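Local coordinates for uncharacterized protein (Yersinia pestis, PDB 4RGI) that is of unknown function but carries a KTSC domain, a small alpha-beta sandwich that in the crystal holds a sulfate ion at a helix N terminus, at residues 7-17 with 49-60; 33-42 with 63-72. All blocks are in the same frame, centred on the assembly; numbering follows the deposited sequence.

How the interactions relate
From the N terminus, strand 7-8 pairs with strand 14-20, the serine-rich turn connecting them, and this hairpin meets residues 49-60 in interaction 1, closing a loop of 31 intervening residues, 15 of them in strands. Residues 33-42, which carry the fourth strand of the meander, meet residues 63-72 in interaction 2, a loop of 20 residues, 17 of them helical. The segments alternate along the chain, so the two contacts cross rather than nest. Interaction 1 seats the helices on the first strands of the antiparallel sheet; interaction 2 adds strand 69-72 at its other edge. Their centres lie about 14 Å apart, joined through helix 55-63, where Phe59 CE1 packs 3.2 Å from Tyr38 OH.

Interaction 1. Residues 7-17 with 49-60; sequences QPVSSSRILSI and FMSAVSKGRFFD. With SO4 (sulfate ion), chain B; GOL (glycerol), chain C.
Phe49 takes the CD1 methyl of Ile17 squarely over one face, a CH-pi contact with CD1 3.6 Å from the ring centroid and 13° off the normal, while Ile14 CD1 reaches the ring edge. Beside it, the selenium of Met50, a selenomethionine, runs past Ile17 CG2, and bends at chi2 and chi3 curl its CE methyl back to Val9 CG1, 3.6 Å away. At Ser54, the N-cap of helix 55-63, OG accepts from Arg57 N and also donates to sulfate O4. Lys55 lays its CD against Ile17 CD1; its NZ grips Met50 O (3.2 Å) and a glycerol hydroxyl. Gly56 N donates to sulfate O3 at 2.9 Å, and Ser11 OG binds the same oxygen from across the contact while accepting from Arg13 N and Ile14 N in an ST turn and ST motif. Ser12 adds its N and OG. Farther along, Asp60 receives Arg13 end-on: NH1 to OD2 at 2.7 Å and NH2 to OD1 at 2.9 Å, both nearly straight although the two planes lie 38° apart. Asp60 OD1 also pairs with Lys64. The serines, backbone N-H groups and helix N terminus together form an anion-binding niche; the sulfate probably came from the crystallisation liquor, but the site is consistent with affinity for a phosphate-like group.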
loop_
_atom_site.group_PDB
_atom_site.type_symbol
_atom_site.label_atom_id
_atom_site.label_comp_id
_atom_site.label_asym_id
_atom_site.label_seq_id
_atom_site.Cartn_x
_atom_site.Cartn_y
_atom_site.Cartn_z
ATOM N N GLN A 7 -6.152 2.521 -6.549
ATOM C CA GLN A 7 -7.589 2.440 -6.319
ATOM C C GLN A 7 -7.924 3.203 -5.067
ATOM O O GLN A 7 -7.273 3.015 -4.052
ATOM C CB GLN A 7 -8.049 0.998 -6.150
ATOM C CG GLN A 7 -7.666 0.055 -7.253
ATOM C CD GLN A 7 -8.176 -1.349 -6.984
ATOM O OE1 GLN A 7 -7.521 -2.147 -6.303
ATOM N NE2 GLN A 7 -9.361 -1.654 -7.504
ATOM N N PRO A 8 -8.946 4.061 -5.111
ATOM C CA PRO A 8 -9.328 4.732 -3.861
ATOM C C PRO A 8 -9.867 3.744 -2.833
ATOM O O PRO A 8 -10.485 2.762 -3.225
ATOM C CB PRO A 8 -10.419 5.708 -4.303
ATOM C CG PRO A 8 -10.163 5.911 -5.767
ATOM C CD PRO A 8 -9.657 4.604 -6.278
ATOM N N VAL A 9 -9.588 3.983 -1.555
ATOM C CA VAL A 9 -10.129 3.152 -0.471
ATOM C C VAL A 9 -10.690 4.039 0.631
ATOM O O VAL A 9 -10.408 5.237 0.676
ATOM C CB VAL A 9 -9.052 2.214 0.140
ATOM C CG1 VAL A 9 -8.509 1.251 -0.894
ATOM C CG2 VAL A 9 -7.918 3.019 0.743
ATOM N N SER A 10 -11.489 3.454 1.522
ATOM C CA SER A 10 -11.995 4.198 2.669
ATOM C C SER A 10 -11.177 3.839 3.897
ATOM O O SER A 10 -11.113 2.675 4.296
ATOM C CB SER A 10 -13.482 3.915 2.908
ATOM O OG SER A 10 -13.959 4.661 4.016
ATOM N N SER A 11 -10.541 4.845 4.484
ATOM C CA SER A 11 -9.641 4.640 5.606
ATOM C C SER A 11 -9.361 5.974 6.263
ATOM O O SER A 11 -9.293 6.993 5.584
ATOM C CB SER A 11 -8.320 3.995 5.147
ATOM O OG SER A 11 -7.359 4.037 6.186
ATOM N N SER A 12 -9.160 5.966 7.572
ATOM C CA SER A 12 -8.843 7.198 8.275
ATOM C C SER A 12 -7.402 7.629 7.992
ATOM O O SER A 12 -7.025 8.770 8.252
ATOM C CB SER A 12 -9.070 7.036 9.778
ATOM O OG SER A 12 -8.148 6.137 10.366
ATOM N N ARG A 13 -6.596 6.725 7.448
ATOM C CA ARG A 13 -5.183 7.035 7.254
ATOM C C ARG A 13 -4.723 6.934 5.813
ATOM O O ARG A 13 -3.726 7.547 5.428
ATOM C CB ARG A 13 -4.341 6.114 8.122
ATOM C CG ARG A 13 -4.602 6.315 9.601
ATOM C CD ARG A 13 -4.152 5.139 10.376
ATOM N NE ARG A 13 -2.711 4.928 10.249
ATOM C CZ ARG A 13 -2.090 3.871 10.753
ATOM N NH1 ARG A 13 -2.798 2.955 11.396
ATOM N NH2 ARG A 13 -0.775 3.719 10.607
ATOM N N ILE A 14 -5.443 6.154 5.016
ATOM C CA ILE A 14 -5.006 5.853 3.659
ATOM C C ILE A 14 -6.049 6.288 2.643
ATOM O O ILE A 14 -7.241 6.040 2.819
ATOM C CB ILE A 14 -4.697 4.344 3.521
ATOM C CG1 ILE A 14 -3.508 3.994 4.427
ATOM C CG2 ILE A 14 -4.413 3.969 2.055
ATOM C CD1 ILE A 14 -3.277 2.494 4.672
ATOM N N LEU A 15 -5.602 6.952 1.582
ATOM C CA LEU A 15 -6.513 7.430 0.542
ATOM C C LEU A 15 -6.654 6.478 -0.647
ATOM O O LEU A 15 -7.750 6.297 -1.180
ATOM C CB LEU A 15 -6.058 8.800 0.039
ATOM C CG LEU A 15 -6.152 9.965 1.024
ATOM C CD1 LEU A 15 -5.484 11.182 0.429
ATOM C CD2 LEU A 15 -7.609 10.273 1.340
ATOM N N SER A 16 -5.549 5.868 -1.071
ATOM C CA SER A 16 -5.573 4.974 -2.222
ATOM C C SER A 16 -4.379 4.016 -2.209
ATOM O O SER A 16 -3.357 4.296 -1.598
ATOM C CB SER A 16 -5.578 5.755 -3.548
ATOM O OG SER A 16 -4.399 6.537 -3.698
ATOM N N ILE A 17 -4.542 2.890 -2.894
ATOM C CA ILE A 17 -3.558 1.811 -2.901
ATOM C C ILE A 17 -3.442 1.275 -4.297
ATOM O O ILE A 17 -4.460 0.977 -4.918
ATOM C CB ILE A 17 -3.953 0.655 -1.965
ATOM C CG1 ILE A 17 -4.067 1.129 -0.520
ATOM C CG2 ILE A 17 -2.931 -0.490 -2.040
ATOM C CD1 ILE A 17 -4.693 0.088 0.400
ATOM N N PHE A 49 -4.479 -6.995 1.729
ATOM C CA PHE A 49 -4.567 -5.571 2.046
ATOM C C PHE A 49 -5.911 -5.036 1.593
ATOM O O PHE A 49 -6.606 -4.354 2.341
ATOM C CB PHE A 49 -3.441 -4.810 1.344
ATOM C CG PHE A 49 -3.099 -3.447 1.945
ATOM C CD1 PHE A 49 -3.771 -2.923 3.038
ATOM C CD2 PHE A 49 -2.071 -2.705 1.388
ATOM C CE1 PHE A 49 -3.412 -1.674 3.565
ATOM C CE2 PHE A 49 -1.702 -1.452 1.903
ATOM C CZ PHE A 49 -2.389 -0.931 2.993
HETATM N N MSE A 50 -6.284 -5.363 0.364
HETATM C CA MSE A 50 -7.515 -4.824 -0.210
HETATM C C MSE A 50 -8.751 -5.404 0.468
HETATM O O MSE A 50 -9.792 -4.748 0.532
HETATM C CB MSE A 50 -7.569 -5.079 -1.718
HETATM C CG MSE A 50 -6.475 -4.367 -2.505
HETATM SE SE MSE A 50 -6.226 -2.456 -2.063
HETATM C CE MSE A 50 -7.833 -1.697 -2.849
ATOM N N SER A 51 -8.631 -6.619 0.995
ATOM C CA SER A 51 -9.758 -7.264 1.669
ATOM C C SER A 51 -9.853 -6.979 3.151
ATOM O O SER A 51 -10.833 -7.356 3.782
ATOM C CB SER A 51 -9.685 -8.777 1.475
ATOM O OG SER A 51 -9.724 -9.084 0.103
ATOM N N ALA A 52 -8.840 -6.340 3.719
ATOM C CA ALA A 52 -8.810 -6.118 5.162
ATOM C C ALA A 52 -9.983 -5.267 5.627
ATOM O O ALA A 52 -10.393 -4.329 4.940
ATOM C CB ALA A 52 -7.503 -5.443 5.572
ATOM N N VAL A 53 -10.500 -5.600 6.802
ATOM C CA VAL A 53 -11.492 -4.787 7.485
ATOM C C VAL A 53 -10.968 -3.358 7.701
ATOM O O VAL A 53 -11.646 -2.377 7.381
ATOM C CB VAL A 53 -11.868 -5.427 8.843
ATOM C CG1 VAL A 53 -12.637 -4.454 9.706
ATOM C CG2 VAL A 53 -12.648 -6.703 8.635
ATOM N N SER A 54 -9.751 -3.258 8.233
ATOM C CA SER A 54 -9.088 -1.982 8.500
ATOM C C SER A 54 -7.787 -1.846 7.711
ATOM O O SER A 54 -6.842 -2.594 7.966
ATOM C CB SER A 54 -8.772 -1.846 9.987
ATOM O OG SER A 54 -8.002 -0.673 10.234
ATOM N N LYS A 55 -7.734 -0.915 6.757
ATOM C CA LYS A 55 -6.501 -0.737 5.968
ATOM C C LYS A 55 -5.371 -0.275 6.887
ATOM O O LYS A 55 -4.213 -0.668 6.723
ATOM C CB LYS A 55 -6.709 0.272 4.826
ATOM C CG LYS A 55 -7.809 -0.088 3.821
ATOM C CD LYS A 55 -7.463 -1.321 3.015
ATOM C CE LYS A 55 -8.497 -1.574 1.933
ATOM N NZ LYS A 55 -9.738 -2.195 2.478
ATOM N N GLY A 56 -5.703 0.574 7.852
ATOM C CA GLY A 56 -4.707 1.018 8.809
ATOM C C GLY A 56 -4.091 -0.109 9.623
ATOM O O GLY A 56 -2.872 -0.184 9.776
ATOM N N ARG A 57 -4.933 -0.996 10.144
ATOM C CA ARG A 57 -4.449 -2.103 10.953
ATOM C C ARG A 57 -3.594 -3.035 10.133
ATOM O O ARG A 57 -2.557 -3.516 10.601
ATOM C CB ARG A 57 -5.607 -2.893 11.567
ATOM C CG ARG A 57 -5.128 -4.099 12.381
ATOM C CD ARG A 57 -6.281 -4.916 12.987
ATOM N NE ARG A 57 -5.815 -6.207 13.493
ATOM C CZ ARG A 57 -5.405 -6.411 14.738
ATOM N NH1 ARG A 57 -5.413 -5.411 15.617
ATOM N NH2 ARG A 57 -4.990 -7.617 15.108
ATOM N N PHE A 58 -4.034 -3.296 8.907
ATOM C CA PHE A 58 -3.280 -4.187 8.031
ATOM C C PHE A 58 -1.951 -3.541 7.666
ATOM O O PHE A 58 -0.919 -4.192 7.691
ATOM C CB PHE A 58 -4.061 -4.534 6.767
ATOM C CG PHE A 58 -3.378 -5.564 5.909
ATOM C CD1 PHE A 58 -2.406 -5.195 4.993
ATOM C CD2 PHE A 58 -3.704 -6.894 6.031
ATOM C CE1 PHE A 58 -1.769 -6.134 4.218
ATOM C CE2 PHE A 58 -3.069 -7.842 5.253
ATOM C CZ PHE A 58 -2.103 -7.462 4.347
ATOM N N PHE A 59 -1.971 -2.255 7.334
ATOM C CA PHE A 59 -0.716 -1.572 7.055
ATOM C C PHE A 59 0.229 -1.692 8.245
ATOM O O PHE A 59 1.398 -2.042 8.098
ATOM C CB PHE A 59 -0.936 -0.109 6.723
ATOM C CG PHE A 59 0.330 0.673 6.642
ATOM C CD1 PHE A 59 1.226 0.457 5.611
ATOM C CD2 PHE A 59 0.643 1.608 7.603
ATOM C CE1 PHE A 59 2.401 1.177 5.535
ATOM C CE2 PHE A 59 1.823 2.335 7.535
ATOM C CZ PHE A 59 2.703 2.122 6.509
ATOM N N ASP A 60 -0.278 -1.416 9.439
ATOM C CA ASP A 60 0.573 -1.461 10.629
ATOM C C ASP A 60 1.138 -2.848 10.910
ATOM O O ASP A 60 2.288 -2.981 11.341
ATOM C CB ASP A 60 -0.194 -0.978 11.867
ATOM C CG ASP A 60 -0.349 0.522 11.911
ATOM O OD1 ASP A 60 0.462 1.214 11.267
ATOM O OD2 ASP A 60 -1.269 1.015 12.600
HETATM S S SO4 B . -8.619 2.784 9.258
HETATM O O1 SO4 B . -7.526 3.575 9.784
HETATM O O2 SO4 B . -9.742 3.677 9.004
HETATM O O3 SO4 B . -8.165 2.169 8.014
HETATM O O4 SO4 B . -9.015 1.748 10.225
HETATM C C1 GOL C . -12.822 -1.736 -0.347
HETATM O O1 GOL C . -11.610 -2.159 0.241
HETATM C C2 GOL C . -12.745 -0.245 -0.643
HETATM O O2 GOL C . -13.886 0.163 -1.358
HETATM C C3 GOL C . -12.690 0.550 0.653
HETATM O O3 GOL C . -11.437 0.348 1.255
HETATM O O HOH W 1 -10.024 0.994 6.425
#

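Interaction 2. Residues 33-42 with 63-72; sequences QGTYQYLGVP and IKGKFLCRKI
Tyr38 and Cys69 face each other as an antiparallel non-hydrogen-bonded pair in the tightly packed part of this contact. The tyrosine ring is clasped from both sides: Cys69 CB lies over one face, 3.6 Å from the centroid, and Ile63 CG2 over the opposite face at 3.8 Å. With chi1 at 78°, Cys69 SG sits between its own N and carbonyl carbon and reaches obliquely toward both Tyr38 and Tyr36. Next to this cluster, Val41 CG2 rests over a face of Phe67, 3.7 Å from its CG, and Pro42 CD touches CE1 of the same ring. Backbone bonds align the strands: Gln37 and Arg70 bond reciprocally, Leu39 N donates to Leu68 O, and Ile72 N to Thr35 O.

Toward the chain end the Tyr38 and Cys69 face continues outward to solvent, where the exposed Lys71 stretches over the Tyr36 ring, its CB 4.0 Å from the centroid. A water bridges Thr35 N and Ile72 O. The other face of the sheet, bearing Gln37 and Arg70, is also more open. There the extended Arg70 chain brings NE and NH2 side-on to Gln37 OE1, at 2.9 and 3.1 Å, with the oxygen in the guanidinium plane and the amide turned 45° from it; Leu39 CD2 lies over one face of the guanidinium.

Gln37 NE2 passes the connection on to Glu27 in strand 25-30. Strand 69-72 is thus held to the sheet edge by backbone hydrogen bonds, with the CH-pi sandwich of Tyr38 on one face and, on the other, the Gln37-Arg70 pair, in which one oxygen takes two donors.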
loop_
_atom_site.group_PDB
_atom_site.type_symbol
_atom_site.label_atom_id
_atom_site.label_comp_id
_atom_site.label_asym_id
_atom_site.label_seq_id
_atom_site.Cartn_x
_atom_site.Cartn_y
_atom_site.Cartn_z
ATOM N N GLN A 33 0.509 12.134 5.071
ATOM C CA GLN A 33 1.949 11.958 4.908
ATOM C C GLN A 33 2.451 11.660 3.499
ATOM O O GLN A 33 3.607 11.297 3.333
ATOM C CB GLN A 33 2.434 10.850 5.845
ATOM C CG GLN A 33 2.551 11.293 7.302
ATOM C CD GLN A 33 3.328 10.310 8.158
ATOM O OE1 GLN A 33 4.520 10.059 7.929
ATOM N NE2 GLN A 33 2.656 9.741 9.147
ATOM N N GLY A 34 1.623 11.832 2.478
ATOM C CA GLY A 34 2.112 11.689 1.113
ATOM C C GLY A 34 2.066 10.285 0.550
ATOM O O GLY A 34 1.353 9.428 1.060
ATOM N N THR A 35 2.831 10.043 -0.508
ATOM C CA THR A 35 2.767 8.760 -1.209
ATOM C C THR A 35 4.079 7.987 -1.130
ATOM O O THR A 35 5.137 8.538 -1.359
ATOM C CB THR A 35 2.369 8.975 -2.683
ATOM O OG1 THR A 35 1.114 9.668 -2.718
ATOM C CG2 THR A 35 2.216 7.658 -3.410
ATOM N N TYR A 36 3.987 6.708 -0.771
ATOM C CA TYR A 36 5.160 5.838 -0.654
ATOM C C TYR A 36 5.045 4.610 -1.532
ATOM O O TYR A 36 3.948 4.091 -1.712
ATOM C CB TYR A 36 5.336 5.363 0.787
ATOM C CG TYR A 36 5.836 6.413 1.736
ATOM C CD1 TYR A 36 5.036 7.473 2.109
ATOM C CD2 TYR A 36 7.110 6.334 2.279
ATOM C CE1 TYR A 36 5.487 8.430 2.980
ATOM C CE2 TYR A 36 7.577 7.303 3.140
ATOM C CZ TYR A 36 6.764 8.339 3.491
ATOM O OH TYR A 36 7.225 9.308 4.353
ATOM N N GLN A 37 6.181 4.123 -2.032
ATOM C CA GLN A 37 6.255 2.841 -2.699
ATOM C C GLN A 37 6.958 1.837 -1.809
ATOM O O GLN A 37 7.970 2.168 -1.197
ATOM C CB GLN A 37 6.997 2.964 -4.033
ATOM C CG GLN A 37 6.265 3.837 -5.020
ATOM C CD GLN A 37 7.049 4.031 -6.290
ATOM O OE1 GLN A 37 8.270 3.920 -6.287
ATOM N NE2 GLN A 37 6.355 4.313 -7.384
ATOM N N TYR A 38 6.424 0.617 -1.765
ATOM C CA TYR A 38 6.989 -0.483 -0.992
ATOM C C TYR A 38 7.453 -1.537 -1.974
ATOM O O TYR A 38 6.701 -1.936 -2.858
ATOM C CB TYR A 38 5.964 -1.068 -0.016
ATOM C CG TYR A 38 5.683 -0.124 1.127
ATOM C CD1 TYR A 38 6.355 -0.262 2.334
ATOM C CD2 TYR A 38 4.800 0.939 0.980
ATOM C CE1 TYR A 38 6.129 0.620 3.391
ATOM C CE2 TYR A 38 4.568 1.831 2.029
ATOM C CZ TYR A 38 5.238 1.662 3.226
ATOM O OH TYR A 38 5.013 2.534 4.272
ATOM N N LEU A 39 8.692 -1.979 -1.829
ATOM C CA LEU A 39 9.309 -2.798 -2.860
ATOM C C LEU A 39 9.341 -4.240 -2.440
ATOM O O LEU A 39 9.545 -4.540 -1.277
ATOM C CB LEU A 39 10.726 -2.313 -3.158
ATOM C CG LEU A 39 10.840 -0.845 -3.521
ATOM C CD1 LEU A 39 12.277 -0.538 -3.852
ATOM C CD2 LEU A 39 9.973 -0.578 -4.705
ATOM N N GLY A 40 9.123 -5.134 -3.390
ATOM C CA GLY A 40 9.249 -6.549 -3.123
ATOM C C GLY A 40 8.083 -7.095 -2.335
ATOM O O GLY A 40 8.259 -7.945 -1.485
ATOM N N VAL A 41 6.891 -6.603 -2.645
ATOM C CA VAL A 41 5.661 -7.020 -1.986
ATOM C C VAL A 41 4.954 -8.071 -2.826
ATOM O O VAL A 41 4.661 -7.824 -3.995
ATOM C CB VAL A 41 4.729 -5.796 -1.763
ATOM C CG1 VAL A 41 3.428 -6.204 -1.120
ATOM C CG2 VAL A 41 5.441 -4.768 -0.908
ATOM N N PRO A 42 4.675 -9.245 -2.237
ATOM C CA PRO A 42 4.018 -10.322 -2.972
ATOM C C PRO A 42 2.559 -10.013 -3.267
ATOM O O PRO A 42 1.906 -9.297 -2.520
ATOM C CB PRO A 42 4.137 -11.519 -2.026
ATOM C CG PRO A 42 4.248 -10.935 -0.690
ATOM C CD PRO A 42 5.004 -9.647 -0.861
ATOM N N ILE A 63 2.697 -4.479 6.580
ATOM C CA ILE A 63 3.494 -3.758 5.587
ATOM C C ILE A 63 4.561 -2.876 6.235
ATOM O O ILE A 63 5.731 -2.923 5.857
ATOM C CB ILE A 63 2.607 -2.866 4.678
ATOM C CG1 ILE A 63 1.489 -3.677 4.021
ATOM C CG2 ILE A 63 3.466 -2.147 3.627
ATOM C CD1 ILE A 63 2.006 -4.785 3.145
ATOM N N LYS A 64 4.147 -2.081 7.216
ATOM C CA LYS A 64 5.003 -1.040 7.775
ATOM C C LYS A 64 6.287 -1.644 8.308
ATOM O O LYS A 64 6.255 -2.552 9.125
ATOM C CB LYS A 64 4.269 -0.277 8.897
ATOM C CG LYS A 64 5.083 0.868 9.500
ATOM C CD LYS A 64 4.585 1.226 10.887
ATOM C CE LYS A 64 3.350 2.054 10.799
ATOM N NZ LYS A 64 2.857 2.471 12.147
ATOM N N GLY A 65 7.416 -1.175 7.792
ATOM C CA GLY A 65 8.709 -1.610 8.270
ATOM C C GLY A 65 9.100 -3.013 7.884
ATOM O O GLY A 65 10.141 -3.504 8.309
ATOM N N LYS A 66 8.267 -3.669 7.084
ATOM C CA LYS A 66 8.547 -5.038 6.673
ATOM C C LYS A 66 8.993 -5.120 5.216
ATOM O O LYS A 66 9.446 -6.163 4.750
ATOM C CB LYS A 66 7.321 -5.919 6.908
ATOM C CG LYS A 66 6.973 -5.989 8.394
ATOM C CD LYS A 66 6.425 -7.319 8.807
ATOM C CE LYS A 66 6.473 -7.449 10.324
ATOM N NZ LYS A 66 5.704 -6.363 10.971
ATOM N N PHE A 67 8.844 -4.017 4.492
ATOM C CA PHE A 67 9.337 -3.915 3.124
ATOM C C PHE A 67 10.039 -2.582 2.949
ATOM O O PHE A 67 9.638 -1.581 3.552
ATOM C CB PHE A 67 8.196 -4.039 2.101
ATOM C CG PHE A 67 7.418 -5.300 2.226
ATOM C CD1 PHE A 67 7.804 -6.436 1.524
ATOM C CD2 PHE A 67 6.302 -5.366 3.052
ATOM C CE1 PHE A 67 7.088 -7.609 1.652
ATOM C CE2 PHE A 67 5.592 -6.527 3.184
ATOM C CZ PHE A 67 5.983 -7.654 2.485
ATOM N N LEU A 68 11.088 -2.565 2.137
ATOM C CA LEU A 68 11.785 -1.317 1.835
ATOM C C LEU A 68 10.824 -0.326 1.205
ATOM O O LEU A 68 10.064 -0.683 0.300
ATOM C CB LEU A 68 12.961 -1.578 0.899
ATOM C CG LEU A 68 14.088 -0.561 0.743
ATOM C CD1 LEU A 68 15.273 -1.288 0.157
ATOM C CD2 LEU A 68 13.700 0.588 -0.167
ATOM N N CYS A 69 10.875 0.919 1.661
ATOM C CA CYS A 69 9.998 1.918 1.074
ATOM C C CYS A 69 10.698 3.208 0.721
ATOM O O CYS A 69 11.772 3.532 1.245
ATOM C CB CYS A 69 8.818 2.203 1.994
ATOM S SG CYS A 69 9.152 3.258 3.383
ATOM N N ARG A 70 10.104 3.919 -0.221
ATOM C CA ARG A 70 10.598 5.222 -0.608
ATOM C C ARG A 70 9.423 6.159 -0.846
ATOM O O ARG A 70 8.359 5.749 -1.326
ATOM C CB ARG A 70 11.474 5.121 -1.854
ATOM C CG ARG A 70 10.777 4.546 -3.046
ATOM C CD ARG A 70 11.738 4.282 -4.181
ATOM N NE ARG A 70 11.029 3.729 -5.331
ATOM C CZ ARG A 70 11.597 2.969 -6.258
ATOM N NH1 ARG A 70 12.886 2.673 -6.165
ATOM N NH2 ARG A 70 10.879 2.501 -7.272
ATOM N N LYS A 71 9.616 7.424 -0.483
ATOM C CA LYS A 71 8.596 8.427 -0.686
ATOM C C LYS A 71 8.721 8.974 -2.104
ATOM O O LYS A 71 9.828 9.227 -2.584
ATOM C CB LYS A 71 8.720 9.551 0.339
ATOM C CG LYS A 71 7.510 10.454 0.356
ATOM C CD LYS A 71 7.627 11.589 1.355
ATOM C CE LYS A 71 6.337 12.398 1.363
ATOM N NZ LYS A 71 6.541 13.791 1.806
ATOM N N ILE A 72 7.599 9.140 -2.784
ATOM C CA ILE A 72 7.646 9.718 -4.125
ATOM C C ILE A 72 6.955 11.077 -4.153
ATOM O O ILE A 72 5.950 11.294 -3.480
ATOM C CB ILE A 72 7.017 8.782 -5.170
ATOM C CG1 ILE A 72 5.527 8.585 -4.912
ATOM C CG2 ILE A 72 7.731 7.444 -5.182
ATOM C CD1 ILE A 72 4.835 7.809 -6.002
HETATM O O HOH W 2 4.174 12.187 -1.629
HETATM O O HOH W 3 6.833 1.884 6.338
#